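Local coordinates for protein putative thioesterase (Novosphingobium aromaticivorans, PDB 3CJY) that is a putative acyl-CoA thioesterase, with two hot-dog domains in one chain, that probably hydrolyses acyl-CoA thioesters and binds a calcium ion, at residues A179-F184 with V238-Q243; L120-P125 with L221-I226. One frame throughout, in Å; residues are numbered along the deposited sequence.

Contact 1: A179-F184 with V238-Q243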
ATOM      1  N   ALA A 179      11.649  -0.897 -12.039  1.00 16.06           N
ATOM      2  CA  ALA A 179      10.714  -0.580 -13.139  1.00 15.58           C
ATOM      3  C   ALA A 179       9.922  -1.827 -13.523  1.00 15.07           C
ATOM      4  O   ALA A 179       8.673  -1.818 -13.572  1.00 15.58           O
ATOM      5  CB  ALA A 179      11.428  -0.018 -14.335  1.00 15.65           C
ATOM      6  N   SER A 180      10.633  -2.922 -13.724  1.00 14.70           N
ATOM      7  CA  SER A 180       9.994  -4.184 -14.084  1.00 14.77           C
ATOM      8  C   SER A 180       9.034  -4.647 -13.006  1.00 14.73           C
ATOM      9  O   SER A 180       7.951  -5.086 -13.288  1.00 15.82           O
ATOM     10  CB  SER A 180      11.025  -5.301 -14.373  1.00 16.11           C
ATOM     11  OG  SER A 180      11.747  -4.984 -15.555  1.00 17.84           O
ATOM     12  N   LEU A 181       9.463  -4.570 -11.753  1.00 14.30           N
ATOM     13  CA  LEU A 181       8.619  -4.996 -10.616  1.00 13.98           C
ATOM     14  C   LEU A 181       7.325  -4.115 -10.504  1.00 14.90           C
ATOM     15  O   LEU A 181       6.228  -4.607 -10.312  1.00 14.87           O
ATOM     16  CB  LEU A 181       9.461  -4.985  -9.331  1.00 14.68           C
ATOM     17  CG  LEU A 181      10.614  -6.005  -9.278  1.00 16.17           C
ATOM     18  CD1 LEU A 181      11.535  -5.716  -8.106  1.00 18.34           C
ATOM     19  CD2 LEU A 181      10.058  -7.453  -9.280  1.00 16.28           C
ATOM     20  N   ALA A 182       7.482  -2.801 -10.708  1.00 14.17           N
ATOM     21  CA  ALA A 182       6.351  -1.906 -10.659  1.00 14.71           C
ATOM     22  C   ALA A 182       5.350  -2.314 -11.748  1.00 14.57           C
ATOM     23  O   ALA A 182       4.157  -2.302 -11.546  1.00 13.97           O
ATOM     24  CB  ALA A 182       6.794  -0.437 -10.853  1.00 13.11           C
HETATM   25  N   MSE A 183       5.860  -2.679 -12.917  1.00 13.03           N
HETATM   26  CA  MSE A 183       4.984  -3.026 -14.033  1.00 14.21           C
HETATM   27  C   MSE A 183       4.253  -4.351 -13.721  1.00 13.34           C
HETATM   28  O   MSE A 183       3.051  -4.475 -13.918  1.00 13.45           O
HETATM   29  CB  MSE A 183       5.779  -3.025 -15.342  1.00 14.85           C
HETATM   30  CG  MSE A 183       5.887  -1.587 -15.839  1.00 16.13           C
HETATM   31 SE   MSE A 183       6.936  -1.330 -17.474  0.75 16.59          SE
HETATM   32  CE  MSE A 183       8.479  -1.480 -16.716  1.00 13.77           C
ATOM     33  N   PHE A 184       4.992  -5.351 -13.236  1.00 13.31           N
ATOM     34  CA  PHE A 184       4.398  -6.645 -12.945  1.00 13.65           C
ATOM     35  C   PHE A 184       3.396  -6.614 -11.787  1.00 13.87           C
ATOM     36  O   PHE A 184       2.436  -7.404 -11.730  1.00 14.64           O
ATOM     37  CB  PHE A 184       5.484  -7.696 -12.679  1.00 13.61           C
ATOM     38  CG  PHE A 184       6.286  -8.083 -13.904  1.00 13.07           C
ATOM     39  CD1 PHE A 184       5.780  -7.883 -15.189  1.00 13.59           C
ATOM     40  CD2 PHE A 184       7.468  -8.798 -13.767  1.00 15.36           C
ATOM     41  CE1 PHE A 184       6.480  -8.380 -16.319  1.00 15.98           C
ATOM     42  CE2 PHE A 184       8.188  -9.245 -14.895  1.00 14.65           C
ATOM     43  CZ  PHE A 184       7.684  -8.999 -16.164  1.00 16.33           C
ATOM     44  N   VAL A 238      -0.306  -8.268  -4.158  1.00 11.69           N
ATOM     45  CA  VAL A 238       0.634  -9.058  -5.011  1.00 12.88           C
ATOM     46  C   VAL A 238       2.014  -9.171  -4.389  1.00 13.26           C
ATOM     47  O   VAL A 238       2.490  -8.242  -3.720  1.00 12.85           O
ATOM     48  CB  VAL A 238       0.771  -8.459  -6.440  1.00 12.52           C
ATOM     49  CG1 VAL A 238       1.282  -6.998  -6.406  1.00 12.78           C
ATOM     50  CG2 VAL A 238       1.629  -9.325  -7.342  1.00 11.97           C
ATOM     51  N   THR A 239       2.598 -10.353  -4.543  1.00 12.48           N
ATOM     52  CA  THR A 239       3.995 -10.610  -4.175  1.00 12.18           C
ATOM     53  C   THR A 239       4.667 -11.037  -5.473  1.00 12.41           C
ATOM     54  O   THR A 239       4.108 -11.828  -6.255  1.00 12.65           O
ATOM     55  CB  THR A 239       4.148 -11.700  -3.106  1.00 12.15           C
ATOM     56  OG1 THR A 239       3.438 -11.345  -1.918  1.00 13.09           O
ATOM     57  CG2 THR A 239       5.616 -11.953  -2.748  1.00 12.59           C
ATOM     58  N   LEU A 240       5.821 -10.429  -5.699  1.00 12.33           N
ATOM     59  CA  LEU A 240       6.683 -10.694  -6.838  1.00 11.86           C
ATOM     60  C   LEU A 240       7.920 -11.449  -6.366  1.00 12.31           C
ATOM     61  O   LEU A 240       8.724 -10.958  -5.543  1.00 13.08           O
ATOM     62  CB  LEU A 240       7.066  -9.398  -7.536  1.00 14.03           C
ATOM     63  CG  LEU A 240       5.895  -8.545  -8.050  1.00 13.70           C
ATOM     64  CD1 LEU A 240       6.440  -7.234  -8.668  1.00 14.68           C
ATOM     65  CD2 LEU A 240       5.074  -9.319  -9.085  1.00 13.50           C
ATOM     66  N   TRP A 241       8.042 -12.676  -6.871  1.00 11.76           N
ATOM     67  CA  TRP A 241       9.169 -13.520  -6.583  1.00 12.00           C
ATOM     68  C   TRP A 241      10.031 -13.759  -7.806  1.00 12.10           C
ATOM     69  O   TRP A 241       9.548 -13.717  -8.962  1.00 12.72           O
ATOM     70  CB  TRP A 241       8.704 -14.906  -6.098  1.00 12.56           C
ATOM     71  CG  TRP A 241       7.567 -14.951  -5.141  1.00 12.75           C
ATOM     72  CD1 TRP A 241       6.227 -14.920  -5.455  1.00 14.59           C
ATOM     73  CD2 TRP A 241       7.643 -15.164  -3.713  1.00 12.62           C
ATOM     74  NE1 TRP A 241       5.479 -15.043  -4.312  1.00 12.67           N
ATOM     75  CE2 TRP A 241       6.323 -15.191  -3.231  1.00 12.74           C
ATOM     76  CE3 TRP A 241       8.708 -15.265  -2.786  1.00 14.25           C
ATOM     77  CZ2 TRP A 241       6.026 -15.355  -1.877  1.00 13.11           C
ATOM     78  CZ3 TRP A 241       8.388 -15.444  -1.428  1.00 13.60           C
ATOM     79  CH2 TRP A 241       7.070 -15.459  -0.997  1.00 13.01           C
ATOM     80  N   ASP A 242      11.311 -14.100  -7.588  1.00 13.26           N
ATOM     81  CA  ASP A 242      12.120 -14.591  -8.709  1.00 13.36           C
ATOM     82  C   ASP A 242      11.814 -16.056  -8.968  1.00 13.76           C
ATOM     83  O   ASP A 242      10.892 -16.632  -8.383  1.00 15.53           O
ATOM     84  CB  ASP A 242      13.625 -14.335  -8.580  1.00 13.91           C
ATOM     85  CG  ASP A 242      14.300 -15.135  -7.504  1.00 15.19           C
ATOM     86  OD1 ASP A 242      13.648 -15.980  -6.862  1.00 14.10           O
ATOM     87  OD2 ASP A 242      15.524 -14.894  -7.337  1.00 15.46           O
ATOM     88  N   GLN A 243      12.599 -16.702  -9.812  1.00 13.25           N
ATOM     89  CA  GLN A 243      12.288 -18.097 -10.152  1.00 13.40           C
ATOM     90  C   GLN A 243      12.730 -19.108  -9.078  1.00 14.55           C
ATOM     91  O   GLN A 243      12.369 -20.277  -9.088  1.00 16.22           O
ATOM     92  CB  GLN A 243      12.912 -18.458 -11.523  1.00 13.25           C
ATOM     93  CG  GLN A 243      12.480 -19.813 -12.067  1.00 14.92           C
ATOM     94  CD  GLN A 243      13.113 -20.164 -13.410  1.00 13.04           C
ATOM     95  OE1 GLN A 243      13.555 -19.293 -14.141  1.00 18.19           O
ATOM     96  NE2 GLN A 243      13.168 -21.461 -13.727  1.00 13.75           N
TER
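Leu240 of strand 233-241 packs against Leu181 and Phe184 of helix 178-185 in a buried helix-on-sheet contact near the centre of the chain, made by apolar side chains without a hydrogen bond across it. A single leucine faces two residues three apart on the helix. Of its two methyl branches, CD1 meets Leu181 and comes almost as near to Phe184, 4.1 Å from its CB, whereas CD2 lies at Phe184 alone. CD1 of Leu240 lies 3.7 Å from CD2 of Leu181 and 3.8 Å from its CB, and the two side chains pass alongside each other, running in opposite directions. The same CD1 methyl comes within 3.1 Å of the carbonyl O of Leu181, a tight approach of a carbon to the helix backbone. The other branch, CD2 of Leu240, rests 4.0 Å from CB of Phe184, at the root of that side chain, while its end leads away; Phe184 also touches Leu176. CG of Leu240 is anti to the carbonyl carbon (chi1 -58°), and a chi2 of 177° puts CD1 anti to CA, so that this methyl is the one sent farthest, to the Leu181 carbonyl.

This is the arrangement of the hot-dog fold, in which an antiparallel sheet wraps around a helix, here in the C-terminal acyl-CoA thioesterase domain. Along the strand the side chains alternate: Val238 and Leu240 point to the helix side, whereas Trp241 turns to the other face. Strand 247-256 adds Leu248 against Leu181, and Cys220 of strand 220-230 touches both Leu240 and Phe184. On its far side the helix meets helix 37-52 of the N-terminal hot-dog domain, where Ala179 and Ala182 touch Ala42.

Contact 2: L120-P125 with L221-I226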
ATOM      1  N   LEU A 120       7.651 -17.680   2.551  1.00 13.65           N
ATOM      2  CA  LEU A 120       7.967 -18.775   1.667  1.00 14.30           C
ATOM      3  C   LEU A 120       7.091 -18.738   0.412  1.00 13.91           C
ATOM      4  O   LEU A 120       5.851 -18.599   0.478  1.00 12.99           O
ATOM      5  CB  LEU A 120       7.753 -20.097   2.407  1.00 14.97           C
ATOM      6  CG  LEU A 120       8.079 -21.438   1.766  1.00 18.21           C
ATOM      7  CD1 LEU A 120       9.583 -21.606   1.486  1.00 20.56           C
ATOM      8  CD2 LEU A 120       7.569 -22.590   2.680  1.00 21.21           C
ATOM      9  N   ALA A 121       7.754 -18.911  -0.732  1.00 14.18           N
ATOM     10  CA  ALA A 121       7.096 -18.916  -2.034  1.00 13.90           C
ATOM     11  C   ALA A 121       6.082 -20.071  -2.170  1.00 14.78           C
ATOM     12  O   ALA A 121       6.314 -21.180  -1.635  1.00 14.28           O
ATOM     13  CB  ALA A 121       8.132 -18.995  -3.171  1.00 14.73           C
ATOM     14  N   PRO A 122       4.958 -19.829  -2.863  1.00 15.88           N
ATOM     15  CA  PRO A 122       4.022 -20.944  -3.036  1.00 16.76           C
ATOM     16  C   PRO A 122       4.648 -22.031  -3.925  1.00 17.62           C
ATOM     17  O   PRO A 122       5.466 -21.723  -4.792  1.00 16.99           O
ATOM     18  CB  PRO A 122       2.822 -20.297  -3.729  1.00 16.27           C
ATOM     19  CG  PRO A 122       3.390 -19.068  -4.427  1.00 15.87           C
ATOM     20  CD  PRO A 122       4.497 -18.595  -3.530  1.00 15.71           C
ATOM     21  N   PRO A 123       4.269 -23.299  -3.703  1.00 19.70           N
ATOM     22  CA  PRO A 123       4.905 -24.381  -4.434  1.00 20.40           C
ATOM     23  C   PRO A 123       4.369 -24.629  -5.828  1.00 20.56           C
ATOM     24  O   PRO A 123       3.927 -25.715  -6.140  1.00 22.87           O
ATOM     25  CB  PRO A 123       4.648 -25.587  -3.533  1.00 21.19           C
ATOM     26  CG  PRO A 123       3.414 -25.321  -2.879  1.00 21.16           C
ATOM     27  CD  PRO A 123       3.343 -23.798  -2.673  1.00 18.82           C
ATOM     28  N   VAL A 124       4.506 -23.651  -6.684  1.00 18.65           N
ATOM     29  CA  VAL A 124       3.981 -23.739  -8.056  1.00 17.49           C
ATOM     30  C   VAL A 124       4.991 -24.467  -8.955  1.00 16.43           C
ATOM     31  O   VAL A 124       6.155 -24.527  -8.631  1.00 16.25           O
ATOM     32  CB  VAL A 124       3.672 -22.344  -8.627  1.00 18.19           C
ATOM     33  CG1 VAL A 124       2.731 -21.557  -7.715  1.00 18.81           C
ATOM     34  CG2 VAL A 124       4.938 -21.520  -8.858  1.00 18.03           C
ATOM     35  N   PRO A 125       4.560 -25.013 -10.102  1.00 15.73           N
ATOM     36  CA  PRO A 125       5.522 -25.606 -11.018  1.00 15.48           C
ATOM     37  C   PRO A 125       6.453 -24.558 -11.570  1.00 15.28           C
ATOM     38  O   PRO A 125       6.097 -23.410 -11.615  1.00 14.51           O
ATOM     39  CB  PRO A 125       4.642 -26.176 -12.171  1.00 16.55           C
ATOM     40  CG  PRO A 125       3.223 -26.101 -11.670  1.00 16.23           C
ATOM     41  CD  PRO A 125       3.207 -24.953 -10.665  1.00 17.52           C
ATOM     42  N   LEU A 221       7.500 -14.750 -10.589  1.00 11.91           N
ATOM     43  CA  LEU A 221       6.220 -15.285 -10.141  1.00 11.94           C
ATOM     44  C   LEU A 221       5.421 -14.090  -9.606  1.00 13.47           C
ATOM     45  O   LEU A 221       5.792 -13.475  -8.595  1.00 13.15           O
ATOM     46  CB  LEU A 221       6.385 -16.339  -9.063  1.00 13.07           C
ATOM     47  CG  LEU A 221       5.060 -16.947  -8.640  1.00 12.53           C
ATOM     48  CD1 LEU A 221       4.303 -17.606  -9.804  1.00 11.11           C
ATOM     49  CD2 LEU A 221       5.314 -17.922  -7.491  1.00 15.69           C
ATOM     50  N   CYS A 222       4.292 -13.846 -10.282  1.00 12.52           N
ATOM     51  CA  CYS A 222       3.351 -12.758  -9.990  1.00 13.52           C
ATOM     52  C   CYS A 222       2.199 -13.442  -9.233  1.00 13.14           C
ATOM     53  O   CYS A 222       1.310 -14.079  -9.800  1.00 14.28           O
ATOM     54  CB  CYS A 222       2.910 -12.070 -11.278  1.00 13.34           C
ATOM     55  SG  CYS A 222       1.645 -10.823 -11.021  1.00 15.71           S
ATOM     56  N   ASP A 223       2.276 -13.315  -7.914  1.00 13.60           N
ATOM     57  CA  ASP A 223       1.427 -14.051  -6.975  1.00 13.45           C
ATOM     58  C   ASP A 223       0.413 -13.127  -6.311  1.00 14.40           C
ATOM     59  O   ASP A 223       0.747 -12.418  -5.376  1.00 13.31           O
ATOM     60  CB  ASP A 223       2.451 -14.642  -5.960  1.00 13.90           C
ATOM     61  CG  ASP A 223       1.845 -15.527  -4.896  1.00 16.26           C
ATOM     62  OD1 ASP A 223       0.685 -15.925  -5.018  1.00 13.42           O
ATOM     63  OD2 ASP A 223       2.597 -15.814  -3.927  1.00 16.86           O
HETATM   64  N   MSE A 224      -0.818 -13.188  -6.815  1.00 12.85           N
HETATM   65  CA  MSE A 224      -1.904 -12.260  -6.529  1.00 12.41           C
HETATM   66  C   MSE A 224      -3.097 -12.809  -5.824  1.00 12.30           C
HETATM   67  O   MSE A 224      -3.483 -13.981  -5.972  1.00 11.27           O
HETATM   68  CB  MSE A 224      -2.412 -11.657  -7.874  1.00 11.84           C
HETATM   69  CG  MSE A 224      -1.350 -10.940  -8.673  1.00 12.87           C
HETATM   70 SE   MSE A 224      -1.832 -10.183 -10.344  0.75 10.64          SE
HETATM   71  CE  MSE A 224      -1.933 -11.837 -11.313  1.00 14.05           C
ATOM     72  N   ILE A 225      -3.705 -11.937  -5.026  1.00 12.38           N
ATOM     73  CA  ILE A 225      -4.973 -12.258  -4.396  1.00 12.81           C
ATOM     74  C   ILE A 225      -5.897 -11.045  -4.455  1.00 12.44           C
ATOM     75  O   ILE A 225      -5.463  -9.891  -4.280  1.00 12.02           O
ATOM     76  CB  ILE A 225      -4.790 -12.763  -2.899  1.00 12.74           C
ATOM     77  CG1 ILE A 225      -6.107 -13.252  -2.321  1.00 14.62           C
ATOM     78  CG2 ILE A 225      -4.195 -11.626  -2.044  1.00 12.01           C
ATOM     79  CD1 ILE A 225      -5.977 -14.075  -1.033  1.00 14.10           C
ATOM     80  N   ILE A 226      -7.175 -11.311  -4.689  1.00 11.86           N
ATOM     81  CA  ILE A 226      -8.245 -10.295  -4.541  1.00 12.87           C
ATOM     82  C   ILE A 226      -9.062 -10.810  -3.353  1.00 12.35           C
ATOM     83  O   ILE A 226      -9.824 -11.762  -3.460  1.00 12.91           O
ATOM     84  CB  ILE A 226      -9.188 -10.214  -5.785  1.00 13.83           C
ATOM     85  CG1 ILE A 226      -8.404  -9.937  -7.060  1.00 14.77           C
ATOM     86  CG2 ILE A 226     -10.208  -9.150  -5.535  1.00 13.14           C
ATOM     87  CD1 ILE A 226      -7.648  -8.600  -7.066  1.00 13.26           C
TER
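Pro122 sets its ring against Leu221 and Asp223, two residues of one face of strand 220-230, and Val124 meets the same Leu221 further along the loop. CG of Pro122, at the far corner of its ring, meets CD2 of Leu221 at 3.8 Å; Val124 brings CG2 to that same methyl, tip to tip, at 3.9 Å. Beside it, OD2 of Asp223 lies 3.4 Å from both CG and CD of Pro122, so the carboxylate borders the proline ring by van der Waals contact.

An inverse gamma turn centred on Pro123, with a weak bond from Val124 N to Pro122 O, turns Pro123 away and lets Pro122 and Val124 face the strand together. Asp223 extends with CG anti to its N (chi1 -177°), and both its oxygens are occupied: OD1 forms a salt bridge with Arg165, and OD2 accepts a hydrogen bond from Trp241 NE1. These partners probably fix the carboxylate's rotation and favour its charged form.

The loop lies on the outer face of strands 163-170, 220-230 and 233-241, while Cys222 and Met224 point to the opposite face, where Met224 packs on helix 188-196.

Overall arrangement
From the N terminus, the first segment reached is 120-125, in the loop between strands 116-117 and 149-153; then come helix segment 179-184, strand segment 221-226 and finally 238-243. The two contacts therefore cross along the chain, contact 2 closing a loop of 95 intervening residues and contact 1 one of 53. Their centres lie 11 Å apart, and strands 220-230 and 233-241, antiparallel neighbours, join them through probable backbone hydrogen bonds. Contact 1 ties the helix to the inner face of this strand pair, contact 2 the 120-125 loop to its outer face. Trp241, next to Leu240 in the chain but on the other face, packs its CH2 atom against the backbone of Leu120 and Ala121.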